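Local coordinates for protein kinase (Staphylococcus aureus subsp. aureus Mu50, PDB 3PY9) that forms the extracellular region of the Ser/Thr kinase PrkC, a chain of PASTA domains that probably binds muropeptides and so reports on the cell wall, at residues 167-172 with 196-201; 217-222 with 273-278; 223-228 with 253-258; 233-238 with 277-282. All blocks are in the same frame, centred on the assembly; numbering follows the deposited sequence.

Contact 1: 167-172 with 196-201; sequences KVESKE and GSTISF
The Phe201 ring meets strand 167-172 at its edge, where Glu169 O lies in the ring plane, 3.6 Å from CD2. Val168 CG1 approaches the ring obliquely, 3.9 Å from CD2, while Ser170 CB packs against Phe201 CB. Val168, Ser170, Ile199 and Phe201 thus share one face of a parallel strand pair. Its ladder runs Lys167 N to Ser197 O, Ile199 N to Lys167 O, Glu169 N to Ile199 O, Phe201 N to Glu169 O and Lys171 N to Phe201 O; the middle bond is the straightest, 172° at the hydrogen. Lys167, Glu169, Thr198 and Ser200 occupy the other face. There the Lys167 chain bends at chi2 and chi4, and NZ folds back to donate to Gly196 O, 2.7 Å away, in the carbonyl plane on a lone pair. The Glu169 chain runs extended beyond CG and lays its carboxylate carbon CD 3.7 Å from Thr198 CG2. Helix 154-162 of this PASTA domain covers the side of the sheet that carries Val168 and Phe201: Phe154 meets the Phe201 ring edge-to-face, and Val168 also touches Glu162. Strand 198-204 is the middle strand of its three-stranded sheet, with 167-173 parallel on one flank and 183-187 antiparallel on the other.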
loop_
_atom_site.group_PDB
_atom_site.type_symbol
_atom_site.label_atom_id
_atom_site.label_comp_id
_atom_site.label_asym_id
_atom_site.label_seq_id
_atom_site.Cartn_x
_atom_site.Cartn_y
_atom_site.Cartn_z
ATOM N N LYS A 167 0.114 15.607 4.975
ATOM C CA LYS A 167 -0.313 15.661 6.364
ATOM C C LYS A 167 0.616 16.634 7.128
ATOM O O LYS A 167 1.836 16.563 7.003
ATOM C CB LYS A 167 -0.296 14.252 6.968
ATOM C CG LYS A 167 -1.238 13.264 6.247
ATOM C CD LYS A 167 -0.665 11.838 6.196
ATOM C CE LYS A 167 -1.508 10.888 5.320
ATOM N NZ LYS A 167 -1.377 11.094 3.835
ATOM N N VAL A 168 0.030 17.560 7.883
ATOM C CA VAL A 168 0.784 18.626 8.563
ATOM C C VAL A 168 0.660 18.467 10.069
ATOM O O VAL A 168 -0.452 18.401 10.590
ATOM C CB VAL A 168 0.254 20.026 8.179
ATOM C CG1 VAL A 168 0.714 21.076 9.191
ATOM C CG2 VAL A 168 0.669 20.418 6.757
ATOM N N GLU A 169 1.795 18.407 10.763
ATOM C CA GLU A 169 1.804 18.395 12.224
ATOM C C GLU A 169 2.563 19.587 12.778
ATOM O O GLU A 169 3.461 20.123 12.130
ATOM C CB GLU A 169 2.430 17.115 12.757
ATOM C CG GLU A 169 1.618 15.868 12.491
ATOM C CD GLU A 169 2.285 14.620 13.048
ATOM O OE1 GLU A 169 3.478 14.720 13.467
ATOM O OE2 GLU A 169 1.618 13.550 13.056
ATOM N N SER A 170 2.201 19.998 13.987
ATOM C CA SER A 170 2.870 21.115 14.634
ATOM C C SER A 170 2.844 20.999 16.151
ATOM O O SER A 170 1.859 20.535 16.729
ATOM C CB SER A 170 2.250 22.444 14.202
ATOM O OG SER A 170 0.982 22.601 14.815
ATOM N N LYS A 171 3.956 21.382 16.772
ATOM C CA LYS A 171 4.003 21.717 18.190
ATOM C C LYS A 171 4.256 23.220 18.230
ATOM O O LYS A 171 4.587 23.826 17.208
ATOM C CB LYS A 171 5.159 21.012 18.925
ATOM C CG LYS A 171 5.257 19.500 18.787
ATOM C CD LYS A 171 6.547 18.989 19.444
ATOM C CE LYS A 171 7.101 17.695 18.787
ATOM N NZ LYS A 171 6.387 16.398 19.123
ATOM N N GLU A 172 4.111 23.811 19.411
ATOM C CA GLU A 172 4.365 25.243 19.598
ATOM C C GLU A 172 5.489 25.482 20.592
ATOM O O GLU A 172 5.666 24.710 21.528
ATOM C CB GLU A 172 3.088 25.968 20.032
ATOM C CG GLU A 172 1.990 25.967 18.955
ATOM C CD GLU A 172 0.860 26.943 19.253
ATOM O OE1 GLU A 172 0.371 26.982 20.413
ATOM O OE2 GLU A 172 0.452 27.669 18.311
ATOM N N GLY A 196 1.627 12.812 0.133
ATOM C CA GLY A 196 0.865 12.413 1.321
ATOM C C GLY A 196 1.691 12.276 2.579
ATOM O O GLY A 196 1.180 11.898 3.628
ATOM N N SER A 197 2.980 12.572 2.476
ATOM C CA SER A 197 3.904 12.490 3.592
ATOM C C SER A 197 3.495 13.467 4.695
ATOM O O SER A 197 2.752 14.428 4.447
ATOM C CB SER A 197 5.326 12.849 3.125
ATOM O OG SER A 197 5.852 11.861 2.266
ATOM N N THR A 198 4.001 13.225 5.900
ATOM C CA THR A 198 3.759 14.129 7.045
ATOM C C THR A 198 4.871 15.182 7.126
ATOM O O THR A 198 6.045 14.832 7.216
ATOM C CB THR A 198 3.744 13.356 8.360
ATOM O OG1 THR A 198 2.762 12.314 8.286
ATOM C CG2 THR A 198 3.441 14.312 9.565
ATOM N N ILE A 199 4.486 16.457 7.076
ATOM C CA ILE A 199 5.413 17.583 7.305
ATOM C C ILE A 199 5.253 18.103 8.738
ATOM O O ILE A 199 4.130 18.409 9.166
ATOM C CB ILE A 199 5.185 18.728 6.284
ATOM C CG1 ILE A 199 4.910 18.162 4.863
ATOM C CG2 ILE A 199 6.369 19.701 6.273
ATOM C CD1 ILE A 199 6.007 17.216 4.301
ATOM N N SER A 200 6.374 18.172 9.469
ATOM C CA SER A 200 6.388 18.579 10.891
ATOM C C SER A 200 6.899 20.011 11.095
ATOM O O SER A 200 7.939 20.396 10.560
ATOM C CB SER A 200 7.228 17.607 11.726
ATOM O OG SER A 200 6.765 16.273 11.585
ATOM N N PHE A 201 6.157 20.778 11.885
ATOM C CA PHE A 201 6.406 22.208 12.080
ATOM C C PHE A 201 6.610 22.544 13.545
ATOM O O PHE A 201 5.909 22.028 14.412
ATOM C CB PHE A 201 5.209 23.020 11.578
ATOM C CG PHE A 201 5.148 23.150 10.092
ATOM C CD1 PHE A 201 5.796 24.193 9.456
ATOM C CD2 PHE A 201 4.427 22.237 9.333
ATOM C CE1 PHE A 201 5.733 24.336 8.080
ATOM C CE2 PHE A 201 4.365 22.360 7.936
ATOM C CZ PHE A 201 5.018 23.395 7.312
#

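Contact 2: 217-222 with 273-278; sequences TTESVD and ASYIVK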
loop_
_atom_site.group_PDB
_atom_site.type_symbol
_atom_site.label_atom_id
_atom_site.label_comp_id
_atom_site.label_asym_id
_atom_site.label_seq_id
_atom_site.Cartn_x
_atom_site.Cartn_y
_atom_site.Cartn_z
ATOM N N THR A 217 1.296 27.705 41.926
ATOM C CA THR A 217 1.198 26.837 43.089
ATOM C C THR A 217 2.358 25.856 43.101
ATOM O O THR A 217 2.774 25.350 42.050
ATOM C CB THR A 217 -0.114 26.016 43.110
ATOM O OG1 THR A 217 -0.737 26.066 41.821
ATOM C CG2 THR A 217 -1.077 26.553 44.152
ATOM N N THR A 218 2.895 25.611 44.293
ATOM C CA THR A 218 3.731 24.446 44.516
ATOM C C THR A 218 2.872 23.459 45.291
ATOM O O THR A 218 2.492 23.706 46.441
ATOM C CB THR A 218 5.020 24.774 45.278
ATOM O OG1 THR A 218 5.614 25.952 44.726
ATOM C CG2 THR A 218 6.010 23.637 45.143
ATOM N N GLU A 219 2.524 22.365 44.621
ATOM C CA GLU A 219 1.807 21.278 45.254
ATOM C C GLU A 219 2.832 20.302 45.808
ATOM O O GLU A 219 3.838 20.015 45.163
ATOM C CB GLU A 219 0.890 20.589 44.245
ATOM C CG GLU A 219 -0.308 21.435 43.823
ATOM C CD GLU A 219 -1.428 21.492 44.866
ATOM O OE1 GLU A 219 -1.514 20.605 45.746
ATOM O OE2 GLU A 219 -2.247 22.429 44.791
ATOM N N SER A 220 2.588 19.822 47.020
ATOM C CA SER A 220 3.429 18.797 47.618
ATOM C C SER A 220 2.723 17.449 47.637
ATOM O O SER A 220 1.537 17.364 47.972
ATOM C CB SER A 220 3.829 19.191 49.036
ATOM O OG SER A 220 4.933 20.064 49.000
ATOM N N VAL A 221 3.463 16.405 47.270
ATOM C CA VAL A 221 2.981 15.024 47.380
ATOM C C VAL A 221 4.058 14.137 48.024
ATOM O O VAL A 221 5.234 14.213 47.650
ATOM C CB VAL A 221 2.497 14.443 45.986
ATOM C CG1 VAL A 221 3.605 14.483 44.951
ATOM C CG2 VAL A 221 1.964 13.036 46.133
ATOM N N ASP A 222 3.652 13.333 49.005
ATOM C CA ASP A 222 4.521 12.322 49.589
ATOM C C ASP A 222 4.473 11.054 48.731
ATOM O O ASP A 222 3.431 10.387 48.651
ATOM C CB ASP A 222 4.062 11.954 51.002
ATOM C CG ASP A 222 4.369 13.014 52.025
ATOM O OD1 ASP A 222 5.457 13.631 51.966
ATOM O OD2 ASP A 222 3.508 13.212 52.910
ATOM N N ALA A 273 -5.145 22.882 36.122
ATOM C CA ALA A 273 -3.928 22.122 35.868
ATOM C C ALA A 273 -4.007 20.822 36.663
ATOM O O ALA A 273 -4.822 20.700 37.573
ATOM C CB ALA A 273 -2.706 22.919 36.265
ATOM N N SER A 274 -3.175 19.851 36.305
ATOM C CA SER A 274 -3.140 18.575 36.997
ATOM C C SER A 274 -1.733 17.946 36.970
ATOM O O SER A 274 -0.899 18.271 36.101
ATOM C CB SER A 274 -4.190 17.617 36.408
ATOM O OG SER A 274 -3.980 17.348 35.027
ATOM N N TYR A 275 -1.473 17.067 37.941
ATOM C CA TYR A 275 -0.275 16.234 37.918
ATOM C C TYR A 275 -0.590 14.759 38.097
ATOM O O TYR A 275 -1.547 14.396 38.801
ATOM C CB TYR A 275 0.743 16.681 38.961
ATOM C CG TYR A 275 0.333 16.476 40.402
ATOM C CD1 TYR A 275 -0.101 17.550 41.168
ATOM C CD2 TYR A 275 0.404 15.209 41.012
ATOM C CE1 TYR A 275 -0.467 17.383 42.500
ATOM C CE2 TYR A 275 0.030 15.024 42.329
ATOM C CZ TYR A 275 -0.398 16.124 43.074
ATOM O OH TYR A 275 -0.769 15.979 44.393
ATOM N N ILE A 276 0.197 13.925 37.432
ATOM C CA ILE A 276 0.229 12.499 37.702
ATOM C C ILE A 276 1.637 12.166 38.132
ATOM O O ILE A 276 2.592 12.627 37.521
ATOM C CB ILE A 276 -0.040 11.634 36.448
ATOM C CG1 ILE A 276 -1.206 12.178 35.612
ATOM C CG2 ILE A 276 -0.206 10.180 36.835
ATOM C CD1 ILE A 276 -2.549 11.717 36.049
ATOM N N VAL A 277 1.752 11.343 39.170
ATOM C CA VAL A 277 3.027 10.804 39.620
ATOM C C VAL A 277 2.959 9.286 39.504
ATOM O O VAL A 277 2.171 8.648 40.204
ATOM C CB VAL A 277 3.307 11.139 41.098
ATOM C CG1 VAL A 277 4.622 10.517 41.538
ATOM C CG2 VAL A 277 3.310 12.654 41.356
ATOM N N LYS A 278 3.810 8.726 38.652
ATOM C CA LYS A 278 3.983 7.278 38.506
ATOM C C LYS A 278 5.299 6.789 39.114
ATOM O O LYS A 278 6.284 7.537 39.151
ATOM C CB LYS A 278 3.948 6.889 37.032
ATOM C CG LYS A 278 2.681 7.320 36.317
ATOM C CD LYS A 278 2.645 6.729 34.928
ATOM C CE LYS A 278 1.447 7.202 34.150
ATOM N NZ LYS A 278 1.586 6.721 32.755
HETATM O O HOH W 1 -0.401 17.652 46.123
#
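Tyr275 is the first residue of strand 273-278 to reach strand 217-222, and it does so with its ring and hydroxyl. Its CG stands between the backbone N and the carbonyl carbon (chi1 68°), and the ring extends across the gap until CE1 is 3.9 Å from Glu219 CB. The hydroxyl OH comes equally close, 3.9 Å, to Val221 CB; both neighbours approach the ring obliquely. A water beyond the hydroxyl donates to Ser220 O at 2.7 Å and to Glu219 OE1 at 3.2 Å. It would link the phenol to both, but its approach to Tyr275 OH is improbably close and that bond is doubtful. Glu219 OE1 also forms a salt bridge with Lys287. Two residues on, Val277 meets Val221 tip to tip, CG2 to CG1 at 4.0 Å. Direct hydrogen bonds between the strands are absent, and their axes come no nearer than 10.1 Å, inclined at 27°. That spacing belongs to two layers packed face to face: strand 217-223 pairs with 259-265, whereas 272-279 lies between 233-241 and 282-290. Such sheet-on-sheet packing is characteristic of a beta sandwich, consistent with the E-set clan to which this C-terminal PASTA-like domain is assigned.

Contact 3: 223-228 with 253-258; sequences VPYTGK and FDITSD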
loop_
_atom_site.group_PDB
_atom_site.type_symbol
_atom_site.label_atom_id
_atom_site.label_comp_id
_atom_site.label_asym_id
_atom_site.label_seq_id
_atom_site.Cartn_x
_atom_site.Cartn_y
_atom_site.Cartn_z
ATOM N N VAL A 223 5.599 10.712 48.116
ATOM C CA VAL A 223 5.697 9.486 47.305
ATOM C C VAL A 223 6.318 8.394 48.155
ATOM O O VAL A 223 7.437 8.557 48.597
ATOM C CB VAL A 223 6.595 9.702 46.069
ATOM C CG1 VAL A 223 6.726 8.405 45.247
ATOM C CG2 VAL A 223 6.073 10.858 45.229
ATOM N N PRO A 224 5.597 7.276 48.386
ATOM C CA PRO A 224 6.149 6.141 49.110
ATOM C C PRO A 224 7.050 5.260 48.226
ATOM O O PRO A 224 6.812 5.108 47.014
ATOM C CB PRO A 224 4.898 5.370 49.513
ATOM C CG PRO A 224 3.968 5.602 48.401
ATOM C CD PRO A 224 4.197 7.027 47.993
ATOM N N TYR A 225 8.081 4.692 48.842
ATOM C CA TYR A 225 8.953 3.763 48.161
ATOM C C TYR A 225 8.414 2.364 48.397
ATOM O O TYR A 225 8.122 1.992 49.531
ATOM C CB TYR A 225 10.370 3.912 48.702
ATOM C CG TYR A 225 11.280 2.771 48.349
ATOM C CD1 TYR A 225 11.895 2.726 47.114
ATOM C CD2 TYR A 225 11.507 1.719 49.249
ATOM C CE1 TYR A 225 12.722 1.697 46.774
ATOM C CE2 TYR A 225 12.331 0.659 48.900
ATOM C CZ TYR A 225 12.944 0.674 47.657
ATOM O OH TYR A 225 13.755 -0.341 47.248
ATOM N N THR A 226 8.261 1.579 47.331
ATOM C CA THR A 226 7.688 0.257 47.480
ATOM C C THR A 226 8.560 -0.817 46.792
ATOM O O THR A 226 8.110 -1.924 46.526
ATOM C CB THR A 226 6.207 0.229 46.975
ATOM O OG1 THR A 226 6.142 0.748 45.642
ATOM C CG2 THR A 226 5.283 1.083 47.873
ATOM N N GLY A 227 9.819 -0.478 46.534
ATOM C CA GLY A 227 10.723 -1.326 45.764
ATOM C C GLY A 227 11.174 -2.562 46.509
ATOM O O GLY A 227 10.952 -2.668 47.707
ATOM N N LYS A 228 11.783 -3.510 45.787
ATOM C CA LYS A 228 12.378 -4.695 46.412
ATOM C C LYS A 228 13.905 -4.777 46.215
ATOM O O LYS A 228 14.449 -4.148 45.322
ATOM C CB LYS A 228 11.712 -5.961 45.881
ATOM C CG LYS A 228 10.289 -6.201 46.375
ATOM C CD LYS A 228 9.687 -7.495 45.725
ATOM C CE LYS A 228 8.523 -8.090 46.535
ATOM N NZ LYS A 228 8.931 -8.667 47.883
ATOM N N PHE A 253 13.300 10.930 38.318
ATOM C CA PHE A 253 14.295 10.712 39.364
ATOM C C PHE A 253 14.082 9.381 40.062
ATOM O O PHE A 253 12.967 8.853 40.087
ATOM C CB PHE A 253 14.282 11.860 40.381
ATOM C CG PHE A 253 12.939 12.119 41.007
ATOM C CD1 PHE A 253 11.981 12.898 40.348
ATOM C CD2 PHE A 253 12.636 11.609 42.263
ATOM C CE1 PHE A 253 10.736 13.150 40.921
ATOM C CE2 PHE A 253 11.387 11.855 42.842
ATOM C CZ PHE A 253 10.439 12.627 42.158
ATOM N N ASP A 254 15.156 8.846 40.636
ATOM C CA ASP A 254 15.096 7.609 41.404
ATOM C C ASP A 254 14.814 7.880 42.870
ATOM O O ASP A 254 15.200 8.920 43.429
ATOM C CB ASP A 254 16.409 6.839 41.289
ATOM C CG ASP A 254 16.635 6.280 39.903
ATOM O OD1 ASP A 254 15.638 6.041 39.213
ATOM O OD2 ASP A 254 17.805 6.048 39.526
ATOM N N ILE A 255 14.172 6.898 43.485
ATOM C CA ILE A 255 13.707 6.952 44.855
ATOM C C ILE A 255 14.216 5.664 45.506
ATOM O O ILE A 255 14.253 4.617 44.851
ATOM C CB ILE A 255 12.150 7.061 44.816
ATOM C CG1 ILE A 255 11.729 8.504 44.526
ATOM C CG2 ILE A 255 11.468 6.550 46.045
ATOM C CD1 ILE A 255 12.440 9.526 45.308
ATOM N N THR A 256 14.688 5.757 46.747
ATOM C CA THR A 256 15.086 4.586 47.513
ATOM C C THR A 256 14.423 4.612 48.884
ATOM O O THR A 256 14.618 3.718 49.688
ATOM C CB THR A 256 16.642 4.446 47.658
ATOM O OG1 THR A 256 17.199 5.681 48.133
ATOM C CG2 THR A 256 17.294 4.086 46.314
ATOM N N SER A 257 13.638 5.646 49.136
ATOM C CA SER A 257 12.884 5.795 50.394
ATOM C C SER A 257 11.733 6.779 50.157
ATOM O O SER A 257 11.648 7.404 49.104
ATOM C CB SER A 257 13.792 6.269 51.553
ATOM O OG SER A 257 14.308 7.553 51.260
ATOM N N ASP A 258 10.835 6.890 51.125
ATOM C CA ASP A 258 9.724 7.820 51.021
ATOM C C ASP A 258 10.225 9.238 50.766
ATOM O O ASP A 258 11.107 9.718 51.470
ATOM C CB ASP A 258 8.859 7.745 52.278
ATOM C CG ASP A 258 8.239 6.373 52.478
ATOM O OD1 ASP A 258 8.225 5.576 51.527
ATOM O OD2 ASP A 258 7.759 6.079 53.593
#
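Tyr225 and Asp258 supply the polar link: Tyr225 N donates to Asp258 OD1 at 2.8 Å, with 166° at the hydrogen, and meets that oxygen nearly along its C-O axis. The same OD1 lies 3.2 Å from Pro224 CA, so the carboxylate tip is seated against the backbone of both residues. Beside it, Asp258 CA makes a CA-H...O contact with Val223 O. Packing of Tyr225 on backbone is the second element. With CG anti to the backbone N (chi1 164°), its ring lies against the turn after strand 253-255, and Thr256 O sits 3.6 Å above the ring plane, over its centre. On the opposite face Gly227 N is 3.4 Å above the plane, also over the centre, which places the ring between two backbone groups. Ser257 C adds to this backbone surface, 3.5 Å from Tyr225 CB. Apolar contact is slighter: Ile255 CG2 touches Tyr225 CB at 3.9 Å. Beyond the ring, Tyr225 OH is hydrogen-bonded to Lys231 O, within the connection leading to strand 233-241. Tyr225 also packs on Gln233 of that strand, beside which 251-255 runs antiparallel, while Val223, ending strand 217-223, touches Val277 and Val279 of strand 272-279.

Contact 4: 233-238 with 277-282; sequences QKVKVY and VKVDGK
Asp280 and Lys234 hold each other through two hydrogen bonds. Asp280 N donates to Lys234 O at 2.8 Å, and Lys234 N returns one to the side-chain oxygen Asp280 OD1 at 3.0 Å, reaching it from above the carboxylate plane, 46° out. The other carboxylate oxygen, Asp280 OD2, rests 3.4 Å from Gln233 CG, with the amide and carboxylate planes 83° apart. Further along, Lys236 and Lys278 form a hydrogen-bonded antiparallel pair, N to O in both directions. Flanking it are the non-hydrogen-bonded pairs Val235 with Val279 and Val237 with Val277, whose side chains share the buried face. There the Val235 and Val277 side chains cross obliquely, CG1 to CG1 at 3.7 Å. On the other face, the Lys278 and Tyr238 side chains cross at about a right angle, with Lys278 CD 3.8 Å from Tyr238 CE2. The segment from Val279 to Lys282 is a type I' beta turn, the tight reversal of a two-residue beta hairpin between strands 272-279 and 282-290. Val279 and Lys282 pair N to O both ways across it. A water reaches this turn from the neighbouring strand: it donates to Lys234 O and accepts from Gly281 N and from Lys236 NZ, each of the latter at 3.2 Å. Farther out, Gln233 OE1 accepts from Thr226 N in the preceding loop, which helps orient the amide whose CD touches Val279 CG1. Strand 251-255 flanks 233-241 on the side away from 272-279, and Val223 and Ile263 of the facing sheet pack on Val277.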
loop_
_atom_site.group_PDB
_atom_site.type_symbol
_atom_site.label_atom_id
_atom_site.label_comp_id
_atom_site.label_asym_id
_atom_site.label_seq_id
_atom_site.Cartn_x
_atom_site.Cartn_y
_atom_site.Cartn_z
ATOM N N GLN A 233 13.415 2.827 42.739
ATOM C CA GLN A 233 12.284 2.890 41.834
ATOM C C GLN A 233 12.353 4.224 41.129
ATOM O O GLN A 233 12.784 5.235 41.709
ATOM C CB GLN A 233 10.983 2.826 42.607
ATOM C CG GLN A 233 10.743 1.548 43.346
ATOM C CD GLN A 233 9.459 1.584 44.133
ATOM O OE1 GLN A 233 9.286 2.411 45.009
ATOM N NE2 GLN A 233 8.545 0.684 43.815
ATOM N N LYS A 234 11.895 4.236 39.892
ATOM C CA LYS A 234 11.900 5.442 39.101
ATOM C C LYS A 234 10.563 6.179 39.194
ATOM O O LYS A 234 9.492 5.602 38.998
ATOM C CB LYS A 234 12.197 5.102 37.650
ATOM C CG LYS A 234 12.766 6.273 36.847
ATOM C CD LYS A 234 12.748 5.993 35.327
ATOM C CE LYS A 234 12.717 4.499 34.992
ATOM N NZ LYS A 234 13.838 3.745 35.627
ATOM N N VAL A 235 10.645 7.466 39.490
ATOM C CA VAL A 235 9.462 8.292 39.595
ATOM C C VAL A 235 9.398 9.160 38.352
ATOM O O VAL A 235 10.410 9.710 37.923
ATOM C CB VAL A 235 9.480 9.153 40.876
ATOM C CG1 VAL A 235 8.204 9.965 41.017
ATOM C CG2 VAL A 235 9.683 8.265 42.079
ATOM N N LYS A 236 8.206 9.245 37.770
ATOM C CA LYS A 236 7.953 10.138 36.653
ATOM C C LYS A 236 6.715 10.959 36.967
ATOM O O LYS A 236 5.641 10.413 37.278
ATOM C CB LYS A 236 7.787 9.352 35.347
ATOM C CG LYS A 236 9.083 8.756 34.822
ATOM C CD LYS A 236 8.882 8.040 33.506
ATOM C CE LYS A 236 9.989 7.014 33.283
ATOM N NZ LYS A 236 9.728 5.768 34.082
ATOM N N VAL A 237 6.894 12.273 36.903
ATOM C CA VAL A 237 5.864 13.247 37.184
ATOM C C VAL A 237 5.449 13.883 35.853
ATOM O O VAL A 237 6.286 14.409 35.099
ATOM C CB VAL A 237 6.378 14.324 38.166
ATOM C CG1 VAL A 237 5.234 15.208 38.665
ATOM C CG2 VAL A 237 7.107 13.677 39.354
ATOM N N TYR A 238 4.159 13.802 35.555
ATOM C CA TYR A 238 3.604 14.379 34.328
ATOM C C TYR A 238 2.673 15.492 34.742
ATOM O O TYR A 238 1.849 15.310 35.635
ATOM C CB TYR A 238 2.845 13.338 33.495
ATOM C CG TYR A 238 3.618 12.074 33.201
ATOM C CD1 TYR A 238 4.241 11.877 31.969
ATOM C CD2 TYR A 238 3.729 11.063 34.164
ATOM C CE1 TYR A 238 4.957 10.694 31.703
ATOM C CE2 TYR A 238 4.438 9.893 33.915
ATOM C CZ TYR A 238 5.049 9.707 32.684
ATOM O OH TYR A 238 5.742 8.527 32.453
ATOM N N VAL A 277 1.752 11.343 39.170
ATOM C CA VAL A 277 3.027 10.804 39.620
ATOM C C VAL A 277 2.959 9.286 39.504
ATOM O O VAL A 277 2.171 8.648 40.204
ATOM C CB VAL A 277 3.307 11.139 41.098
ATOM C CG1 VAL A 277 4.622 10.517 41.538
ATOM C CG2 VAL A 277 3.310 12.654 41.356
ATOM N N LYS A 278 3.810 8.726 38.652
ATOM C CA LYS A 278 3.983 7.278 38.506
ATOM C C LYS A 278 5.299 6.789 39.114
ATOM O O LYS A 278 6.284 7.537 39.151
ATOM C CB LYS A 278 3.948 6.889 37.032
ATOM C CG LYS A 278 2.681 7.320 36.317
ATOM C CD LYS A 278 2.645 6.729 34.928
ATOM C CE LYS A 278 1.447 7.202 34.150
ATOM N NZ LYS A 278 1.586 6.721 32.755
ATOM N N VAL A 279 5.298 5.539 39.595
ATOM C CA VAL A 279 6.464 4.911 40.219
ATOM C C VAL A 279 6.644 3.550 39.562
ATOM O O VAL A 279 5.764 2.682 39.657
ATOM C CB VAL A 279 6.324 4.779 41.780
ATOM C CG1 VAL A 279 7.460 3.967 42.351
ATOM C CG2 VAL A 279 6.264 6.173 42.468
ATOM N N ASP A 280 7.771 3.368 38.878
ATOM C CA ASP A 280 7.948 2.185 38.017
ATOM C C ASP A 280 6.730 1.887 37.114
ATOM O O ASP A 280 6.281 0.741 37.019
ATOM C CB ASP A 280 8.273 0.958 38.870
ATOM C CG ASP A 280 9.690 0.970 39.390
ATOM O OD1 ASP A 280 10.545 1.704 38.869
ATOM O OD2 ASP A 280 9.956 0.223 40.329
ATOM N N GLY A 281 6.201 2.917 36.456
ATOM C CA GLY A 281 5.134 2.744 35.470
ATOM C C GLY A 281 3.711 2.791 35.995
ATOM O O GLY A 281 2.768 2.952 35.216
ATOM N N LYS A 282 3.540 2.644 37.301
ATOM C CA LYS A 282 2.221 2.603 37.916
ATOM C C LYS A 282 1.865 3.925 38.554
ATOM O O LYS A 282 2.665 4.481 39.302
ATOM C CB LYS A 282 2.174 1.519 38.990
ATOM C CG LYS A 282 2.170 0.087 38.456
ATOM C CD LYS A 282 0.742 -0.367 38.148
ATOM C CE LYS A 282 0.719 -1.732 37.474
ATOM N NZ LYS A 282 1.468 -1.670 36.171
HETATM O O HOH W 2 7.801 5.697 36.661
#

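How the contacts relate
Contact 1 closes before the others open, and it belongs to the third PASTA domain, whereas contacts 2, 3 and 4 all lie in the C-terminal PASTA-like domain. Its centre is 30 to 40 Å from theirs, and its nearest atoms stay about 14 Å from contact 4. The other three form one cluster, with centres 10 to 16 Å apart. Contacts 2 and 4 share Val277 and Lys278 on strand 272-279; contact 2 looks to the opposite layer, contact 4 to the neighbouring strand. Contact 3 is nested within the loop that contact 2 closes and alternates with contact 4 along the chain. Together they describe one compact terminal domain, separate from the PASTA unit of contact 1 in an elongated chain.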